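Local coordinates for hypothetical protein TTHA0227 (Thermus thermophilus, PDB 2EJQ) that is of unknown function but binds metal ions and is probably a small zincin-like metallopeptidase, at residues L46-P52 and G65-Y71; Y3-V7 and H29-E33; L9-L13 and W85-W90. The protein carries 1 engineered substitution. All blocks are in the same frame, centred on the assembly; numbering follows the deposited sequence.

Contact 1 of 3, residues L46-P52 and G65-Y71; sequences LGEYLDP and GRHIALY
Strands 47-50 and 67-71 pair antiparallel, their short axes 4.6 Å apart at 157°. Gly47 with Leu70 and Tyr49 with Ile68 are non-hydrogen-bonded pairs (CA-CA 4.2 and 4.6 Å); Glu48 with Ala69 and Leu50 with His67 are hydrogen-bonded pairs (CA-CA 5.3 and 5.0 Å). The backbone ladder runs Tyr71 N to Leu46 O (2.9 Å), Glu48 N to Ala69 O (2.9 Å), Ala69 N to Glu48 O (2.8 Å) and Leu50 N to His67 O (2.6 Å), fraying to a weak His67 N to Leu50 O bond (3.4 Å). Gly47 lets the strands close up: a CB there would clash with Ala69 O and Leu70 CD2. Tyr71 OH gives a very short 2.4 Å bond to Glu48 OE2 (chi1 p), which also pairs with Lys35. Arg66 NH1 donates to Tyr49 OH (2.8 Å; Tyr49 chi1 t); a water joins Arg66 NH2 (2.9 Å) to Asp51 OD1 (2.8 Å), which pairs with Arg66 NH1 by charge alone (3.6 Å), while Asp51 OD2 bonds Ser103. Strand 67-71 is central, with parallel strand 27-31 on its other edge. Tyr49 and Ile68 face helix 85-105, where Tyr49 bonds His100 and touches Glu96 of a putative zincin HExxH motif.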
# COMPACT_ATOMS: atom_id res chain seq x y z
N LEU A 46 -6.10 4.30 -3.88
CA LEU A 46 -6.14 2.84 -3.81
C LEU A 46 -5.18 2.26 -2.75
O LEU A 46 -5.43 1.18 -2.20
CB LEU A 46 -5.80 2.23 -5.19
CG LEU A 46 -6.67 2.68 -6.36
CD1 LEU A 46 -6.29 1.91 -7.63
CD2 LEU A 46 -8.14 2.46 -6.02
N GLY A 47 -4.10 2.97 -2.49
CA GLY A 47 -3.14 2.52 -1.49
C GLY A 47 -2.14 3.60 -1.12
O GLY A 47 -2.18 4.71 -1.65
N GLU A 48 -1.25 3.29 -0.18
CA GLU A 48 -0.23 4.25 0.22
C GLU A 48 0.85 3.60 1.05
O GLU A 48 0.69 2.50 1.58
CB GLU A 48 -0.85 5.43 0.98
CG GLU A 48 -1.36 5.11 2.37
CD GLU A 48 -1.96 6.32 3.09
OE1 GLU A 48 -1.22 7.25 3.46
OE2 GLU A 48 -3.19 6.33 3.29
N TYR A 49 1.97 4.30 1.17
CA TYR A 49 3.09 3.82 1.94
C TYR A 49 3.02 4.48 3.31
O TYR A 49 2.86 5.69 3.41
CB TYR A 49 4.39 4.19 1.25
CG TYR A 49 5.63 3.71 1.98
CD1 TYR A 49 5.88 2.35 2.15
CD2 TYR A 49 6.56 4.62 2.48
CE1 TYR A 49 7.03 1.91 2.79
CE2 TYR A 49 7.72 4.19 3.12
CZ TYR A 49 7.94 2.83 3.27
OH TYR A 49 9.09 2.39 3.89
N LEU A 50 3.12 3.67 4.36
CA LEU A 50 3.07 4.20 5.72
C LEU A 50 4.52 4.37 6.20
O LEU A 50 5.21 3.40 6.53
CB LEU A 50 2.28 3.24 6.60
CG LEU A 50 0.90 2.82 6.06
CD1 LEU A 50 0.25 1.90 7.07
CD2 LEU A 50 -0.00 4.05 5.79
N ASP A 51 4.98 5.62 6.22
CA ASP A 51 6.35 5.92 6.60
C ASP A 51 6.50 6.44 8.03
O ASP A 51 5.93 7.48 8.39
CB ASP A 51 6.92 6.96 5.62
CG ASP A 51 8.42 7.12 5.74
OD1 ASP A 51 8.98 6.90 6.83
OD2 ASP A 51 9.05 7.49 4.72
N PRO A 52 7.28 5.73 8.87
CA PRO A 52 7.50 6.13 10.27
C PRO A 52 7.90 7.61 10.33
O PRO A 52 7.45 8.36 11.20
CB PRO A 52 8.64 5.21 10.71
CG PRO A 52 8.38 3.97 9.93
CD PRO A 52 8.03 4.50 8.55
N GLY A 65 7.34 0.21 12.24
CA GLY A 65 7.53 -0.54 11.02
C GLY A 65 7.11 0.24 9.80
O GLY A 65 6.56 1.33 9.90
N ARG A 66 7.39 -0.33 8.63
CA ARG A 66 7.03 0.30 7.37
C ARG A 66 6.00 -0.60 6.70
O ARG A 66 6.17 -1.82 6.62
CB ARG A 66 8.27 0.47 6.51
CG ARG A 66 9.19 1.54 7.07
CD ARG A 66 10.59 1.42 6.54
NE ARG A 66 11.44 2.48 7.04
CZ ARG A 66 11.47 3.72 6.55
NH1 ARG A 66 10.70 4.06 5.53
NH2 ARG A 66 12.28 4.62 7.09
N HIS A 67 4.93 0.01 6.22
CA HIS A 67 3.84 -0.73 5.62
C HIS A 67 3.28 -0.13 4.34
O HIS A 67 3.39 1.07 4.10
CB HIS A 67 2.67 -0.84 6.61
CG HIS A 67 3.09 -1.19 8.00
ND1 HIS A 67 3.32 -2.49 8.40
CD2 HIS A 67 3.38 -0.41 9.07
CE1 HIS A 67 3.75 -2.49 9.65
NE2 HIS A 67 3.79 -1.25 10.08
N ILE A 68 2.67 -0.99 3.54
CA ILE A 68 1.96 -0.58 2.35
C ILE A 68 0.50 -0.83 2.75
O ILE A 68 0.17 -1.90 3.26
CB ILE A 68 2.30 -1.47 1.13
CG1 ILE A 68 3.77 -1.25 0.74
CG2 ILE A 68 1.34 -1.15 -0.03
CD1 ILE A 68 4.25 -2.12 -0.42
N ALA A 69 -0.37 0.15 2.57
CA ALA A 69 -1.77 -0.04 2.91
C ALA A 69 -2.59 -0.04 1.62
O ALA A 69 -2.31 0.73 0.70
CB ALA A 69 -2.25 1.08 3.82
N LEU A 70 -3.59 -0.92 1.56
CA LEU A 70 -4.48 -1.00 0.41
C LEU A 70 -5.89 -0.72 0.93
O LEU A 70 -6.27 -1.19 2.01
CB LEU A 70 -4.41 -2.37 -0.26
CG LEU A 70 -3.16 -2.69 -1.12
CD1 LEU A 70 -3.31 -4.07 -1.75
CD2 LEU A 70 -2.99 -1.65 -2.20
N TYR A 71 -6.67 0.05 0.18
CA TYR A 71 -8.03 0.38 0.58
C TYR A 71 -9.03 -0.29 -0.36
O TYR A 71 -9.25 0.18 -1.47
CB TYR A 71 -8.20 1.90 0.56
CG TYR A 71 -7.20 2.59 1.47
CD1 TYR A 71 -7.29 2.46 2.85
CD2 TYR A 71 -6.14 3.33 0.94
CE1 TYR A 71 -6.35 3.04 3.69
CE2 TYR A 71 -5.20 3.91 1.77
CZ TYR A 71 -5.31 3.76 3.15
OH TYR A 71 -4.37 4.31 3.99
O HOH W 1 11.77 7.41 6.69

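Contact 2 of 3, residues Y3-V7 and H29-E33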
# COMPACT_ATOMS: atom_id res chain seq x y z
N TYR A 3 -14.45 -8.99 -0.12
CA TYR A 3 -13.26 -8.51 0.56
C TYR A 3 -12.26 -9.63 0.82
O TYR A 3 -11.04 -9.42 0.75
CB TYR A 3 -13.66 -7.86 1.89
CG TYR A 3 -12.48 -7.33 2.68
CD1 TYR A 3 -11.77 -6.20 2.26
CD2 TYR A 3 -12.07 -7.96 3.84
CE1 TYR A 3 -10.69 -5.71 2.99
CE2 TYR A 3 -10.99 -7.48 4.58
CZ TYR A 3 -10.31 -6.36 4.15
OH TYR A 3 -9.27 -5.89 4.90
N GLU A 4 -12.79 -10.81 1.13
CA GLU A 4 -11.97 -11.99 1.42
C GLU A 4 -11.16 -12.34 0.18
O GLU A 4 -9.97 -12.62 0.26
CB GLU A 4 -12.85 -13.19 1.80
CG GLU A 4 -13.71 -13.00 3.05
CD GLU A 4 -14.81 -11.95 2.90
OE1 GLU A 4 -15.41 -11.85 1.80
OE2 GLU A 4 -15.10 -11.24 3.88
N ALA A 5 -11.84 -12.33 -0.96
CA ALA A 5 -11.19 -12.65 -2.21
C ALA A 5 -10.14 -11.61 -2.57
O ALA A 5 -9.11 -11.94 -3.17
CB ALA A 5 -12.23 -12.77 -3.32
N PHE A 6 -10.40 -10.35 -2.21
CA PHE A 6 -9.48 -9.26 -2.48
C PHE A 6 -8.20 -9.46 -1.67
O PHE A 6 -7.10 -9.35 -2.20
CB PHE A 6 -10.12 -7.91 -2.11
CG PHE A 6 -9.25 -6.72 -2.42
CD1 PHE A 6 -9.05 -6.31 -3.73
CD2 PHE A 6 -8.61 -6.02 -1.39
CE1 PHE A 6 -8.23 -5.22 -4.03
CE2 PHE A 6 -7.79 -4.93 -1.68
CZ PHE A 6 -7.59 -4.53 -3.00
N VAL A 7 -8.36 -9.76 -0.38
CA VAL A 7 -7.23 -9.99 0.51
C VAL A 7 -6.36 -11.11 -0.04
O VAL A 7 -5.13 -11.00 -0.08
CB VAL A 7 -7.70 -10.39 1.92
CG1 VAL A 7 -6.50 -10.83 2.76
CG2 VAL A 7 -8.41 -9.21 2.59
N HIS A 29 -0.88 -4.08 4.44
CA HIS A 29 -2.11 -4.05 5.24
C HIS A 29 -3.31 -3.81 4.31
O HIS A 29 -3.27 -2.94 3.45
CB HIS A 29 -2.07 -2.92 6.28
CG HIS A 29 -1.16 -3.17 7.44
ND1 HIS A 29 -1.17 -4.36 8.14
CD2 HIS A 29 -0.25 -2.38 8.05
CE1 HIS A 29 -0.30 -4.28 9.13
NE2 HIS A 29 0.27 -3.09 9.10
N VAL A 30 -4.38 -4.58 4.48
CA VAL A 30 -5.55 -4.38 3.64
C VAL A 30 -6.73 -3.94 4.50
O VAL A 30 -7.07 -4.60 5.47
CB VAL A 30 -5.95 -5.66 2.87
CG1 VAL A 30 -7.20 -5.40 2.06
CG2 VAL A 30 -4.82 -6.08 1.96
N PHE A 31 -7.33 -2.81 4.13
CA PHE A 31 -8.46 -2.29 4.88
C PHE A 31 -9.71 -2.30 4.01
O PHE A 31 -9.63 -2.10 2.79
CB PHE A 31 -8.17 -0.87 5.36
CG PHE A 31 -6.92 -0.77 6.19
CD1 PHE A 31 -5.68 -0.59 5.58
CD2 PHE A 31 -6.98 -0.92 7.57
CE1 PHE A 31 -4.52 -0.56 6.33
CE2 PHE A 31 -5.81 -0.90 8.34
CZ PHE A 31 -4.57 -0.71 7.72
N PRO A 32 -10.88 -2.53 4.62
CA PRO A 32 -12.16 -2.57 3.91
C PRO A 32 -12.65 -1.19 3.49
O PRO A 32 -13.39 -1.05 2.52
CB PRO A 32 -13.12 -3.19 4.93
CG PRO A 32 -12.21 -3.84 5.97
CD PRO A 32 -11.07 -2.87 6.04
N GLU A 33 -12.23 -0.17 4.23
CA GLU A 33 -12.69 1.18 3.95
C GLU A 33 -12.09 1.82 2.70
O GLU A 33 -11.06 1.37 2.18
CB GLU A 33 -12.45 2.10 5.15
CG GLU A 33 -13.07 1.64 6.46
CD GLU A 33 -12.27 0.52 7.13
OE1 GLU A 33 -11.03 0.47 6.94
OE2 GLU A 33 -12.88 -0.30 7.86
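Tyr3 lays one face of its ring against Pro32, whose CG sits 4.0 Å from the ring centroid and 26° off the normal, a CH-pi contact. The chi1 t rotamer carries the phenol across from the first turn of helix 3-16 to the end of strand 27-31, and its OH comes within 2.6 Å of Val30 O. Val30 points toward the helix and is the main apolar partner on the strand. Its CG1 meets three side chains: Tyr3 CE1 at 3.6 Å, Phe6 CD2 at 3.8 Å, near the plane of that ring, and Val7 CG2 at 4.0 Å. Tyr3 and Val7 stand one turn apart, joined by the Val7 N to Tyr3 O bond of 2.9 Å. The segments run nearly antiparallel, at 161° with axes 9.7 Å apart, a helix packed on an edge strand of the sheet. Tyr72 meets the rings of both Tyr3 and Phe6, while Phe31 points away from the helix and touches Ala69 and Tyr71. With 238 Å² buried and no charged pair between the segments, the side chains meet through aromatic and aliphatic surfaces, largely those of Tyr3 on the helix and of Val30 and Pro32 on the other segment.

Contact 3 of 3, residues L9-L13 and W85-W90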
# COMPACT_ATOMS: atom_id res chain seq x y z
N LEU A 9 -6.14 -12.11 -3.13
CA LEU A 9 -5.48 -11.72 -4.37
C LEU A 9 -4.22 -10.92 -4.05
O LEU A 9 -3.17 -11.11 -4.67
CB LEU A 9 -6.42 -10.87 -5.22
CG LEU A 9 -5.84 -10.24 -6.48
CD1 LEU A 9 -5.30 -11.34 -7.41
CD2 LEU A 9 -6.91 -9.41 -7.18
N VAL A 10 -4.34 -10.02 -3.08
CA VAL A 10 -3.23 -9.18 -2.66
C VAL A 10 -2.05 -10.02 -2.17
O VAL A 10 -0.91 -9.79 -2.56
CB VAL A 10 -3.67 -8.23 -1.54
CG1 VAL A 10 -2.45 -7.57 -0.91
CG2 VAL A 10 -4.62 -7.18 -2.09
N GLU A 11 -2.34 -11.00 -1.33
CA GLU A 11 -1.30 -11.87 -0.78
C GLU A 11 -0.65 -12.72 -1.87
O GLU A 11 0.57 -12.97 -1.83
CB GLU A 11 -1.90 -12.79 0.28
CG GLU A 11 -2.62 -12.05 1.40
CD GLU A 11 -3.20 -12.99 2.45
OE1 GLU A 11 -3.84 -13.99 2.06
OE2 GLU A 11 -3.03 -12.73 3.66
N ARG A 12 -1.46 -13.19 -2.82
CA ARG A 12 -0.97 -14.04 -3.89
C ARG A 12 -0.02 -13.23 -4.78
O ARG A 12 1.04 -13.73 -5.17
CB ARG A 12 -2.17 -14.61 -4.67
CG ARG A 12 -1.84 -15.31 -5.98
CD ARG A 12 -2.98 -15.38 -6.92
NE ARG A 12 -2.65 -14.79 -8.21
CZ ARG A 12 -3.54 -14.28 -9.05
NH1 ARG A 12 -4.80 -14.30 -8.74
NH2 ARG A 12 -3.15 -13.73 -10.18
N LEU A 13 -0.38 -11.99 -5.09
CA LEU A 13 0.47 -11.12 -5.90
C LEU A 13 1.69 -10.67 -5.08
O LEU A 13 2.81 -10.62 -5.60
CB LEU A 13 -0.32 -9.90 -6.39
CG LEU A 13 -1.47 -10.13 -7.38
CD1 LEU A 13 -2.19 -8.81 -7.66
CD2 LEU A 13 -0.94 -10.72 -8.66
N TRP A 85 -9.00 -6.45 -11.68
CA TRP A 85 -8.58 -6.50 -10.28
C TRP A 85 -7.10 -6.80 -10.11
O TRP A 85 -6.40 -6.12 -9.35
CB TRP A 85 -9.39 -7.56 -9.51
CG TRP A 85 -10.80 -7.13 -9.21
CD1 TRP A 85 -11.94 -7.45 -9.91
CD2 TRP A 85 -11.23 -6.28 -8.13
NE1 TRP A 85 -13.04 -6.85 -9.33
CE2 TRP A 85 -12.63 -6.13 -8.24
CE3 TRP A 85 -10.56 -5.63 -7.08
CZ2 TRP A 85 -13.38 -5.35 -7.34
CZ3 TRP A 85 -11.30 -4.86 -6.19
CH2 TRP A 85 -12.70 -4.73 -6.33
N GLU A 86 -6.62 -7.82 -10.82
CA GLU A 86 -5.23 -8.22 -10.74
C GLU A 86 -4.29 -7.12 -11.22
O GLU A 86 -3.28 -6.83 -10.57
CB GLU A 86 -5.00 -9.48 -11.56
CG GLU A 86 -3.54 -9.92 -11.58
CD GLU A 86 -3.28 -11.03 -12.57
OE1 GLU A 86 -3.43 -12.21 -12.19
OE2 GLU A 86 -2.94 -10.72 -13.73
N ALA A 87 -4.63 -6.50 -12.34
CA ALA A 87 -3.79 -5.45 -12.89
C ALA A 87 -3.74 -4.25 -11.95
O ALA A 87 -2.68 -3.65 -11.76
CB ALA A 87 -4.30 -5.03 -14.25
N GLU A 88 -4.88 -3.89 -11.37
CA GLU A 88 -4.96 -2.75 -10.46
C GLU A 88 -4.22 -2.97 -9.12
O GLU A 88 -3.55 -2.06 -8.64
CB GLU A 88 -6.42 -2.39 -10.21
CG GLU A 88 -7.21 -1.98 -11.46
CD GLU A 88 -6.95 -0.54 -11.88
OE1 GLU A 88 -6.44 0.24 -11.06
OE2 GLU A 88 -7.28 -0.18 -13.03
N VAL A 89 -4.34 -4.15 -8.54
CA VAL A 89 -3.66 -4.45 -7.29
C VAL A 89 -2.14 -4.50 -7.53
O VAL A 89 -1.34 -3.94 -6.77
CB VAL A 89 -4.11 -5.82 -6.72
CG1 VAL A 89 -3.22 -6.22 -5.57
CG2 VAL A 89 -5.55 -5.74 -6.25
N TRP A 90 -1.75 -5.17 -8.60
CA TRP A 90 -0.35 -5.30 -8.98
C TRP A 90 0.31 -3.93 -9.00
O TRP A 90 1.28 -3.67 -8.30
CB TRP A 90 -0.25 -5.95 -10.35
CG TRP A 90 1.15 -6.12 -10.85
CD1 TRP A 90 1.76 -5.40 -11.84
CD2 TRP A 90 2.09 -7.13 -10.46
NE1 TRP A 90 3.01 -5.91 -12.10
CE2 TRP A 90 3.24 -6.97 -11.26
CE3 TRP A 90 2.06 -8.15 -9.50
CZ2 TRP A 90 4.35 -7.80 -11.14
CZ3 TRP A 90 3.16 -8.98 -9.38
CH2 TRP A 90 4.30 -8.80 -10.20
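Leu13 and Val89 form the apolar centre of this helix-helix crossing, with Leu13 CD1 3.5 Å from Val89 CG1. Helices 3-16 and 85-105 cross here at -63° with their local axes 10.0 Å apart; the second bears an HExxH sequence farther along, consistent with the active-site helix of a zincin fold. Val10 CG2 meets Val89 CG1 at 3.9 Å, and Leu9 CD2 meets Val89 CG2 at 4.0 Å, so Val89 fits among three side chains from one side of helix 3-16. Outward, Leu9 CD2 also rests 3.9 Å from Trp85 CB, while the Trp85 indole turns away to pack on helix 72-78, touching Leu76, a residue of an Mg(2+) site seen in this protein, though no ion is bound here. On the other flank Leu13 CD2 lies 4.0 Å from Trp90 CE3. At the exposed edge the extended Glu86 side chain reaches Arg12 in a salt bridge, whose hydrogen bond from Arg12 NH2 to Glu86 OE1 is short at 2.5 Å but weak, bent to 124° at the hydrogen.

From the N terminus, helix 3-16 enters contact 2 first and contact 3 further along. Contact 2 closes when the chain returns as strand 27-31, packing the helix on the sheet. Contact 1 opens after that, closing the loop between strands 47-50 and 67-71, and strand 67-71 then joins both contacts in one sheet through Ile68 and Leu70, which pair with His29. Contact 3 closes last, at the start of helix 85-105; contact 1 is nested within its loop, whereas contact 2 crosses it. Phe6 against Val89 and Trp85, and Val10 against Val30 and Leu70, merge the contacts, so that the N-terminal helix ties the sheet to the long C-terminal helix.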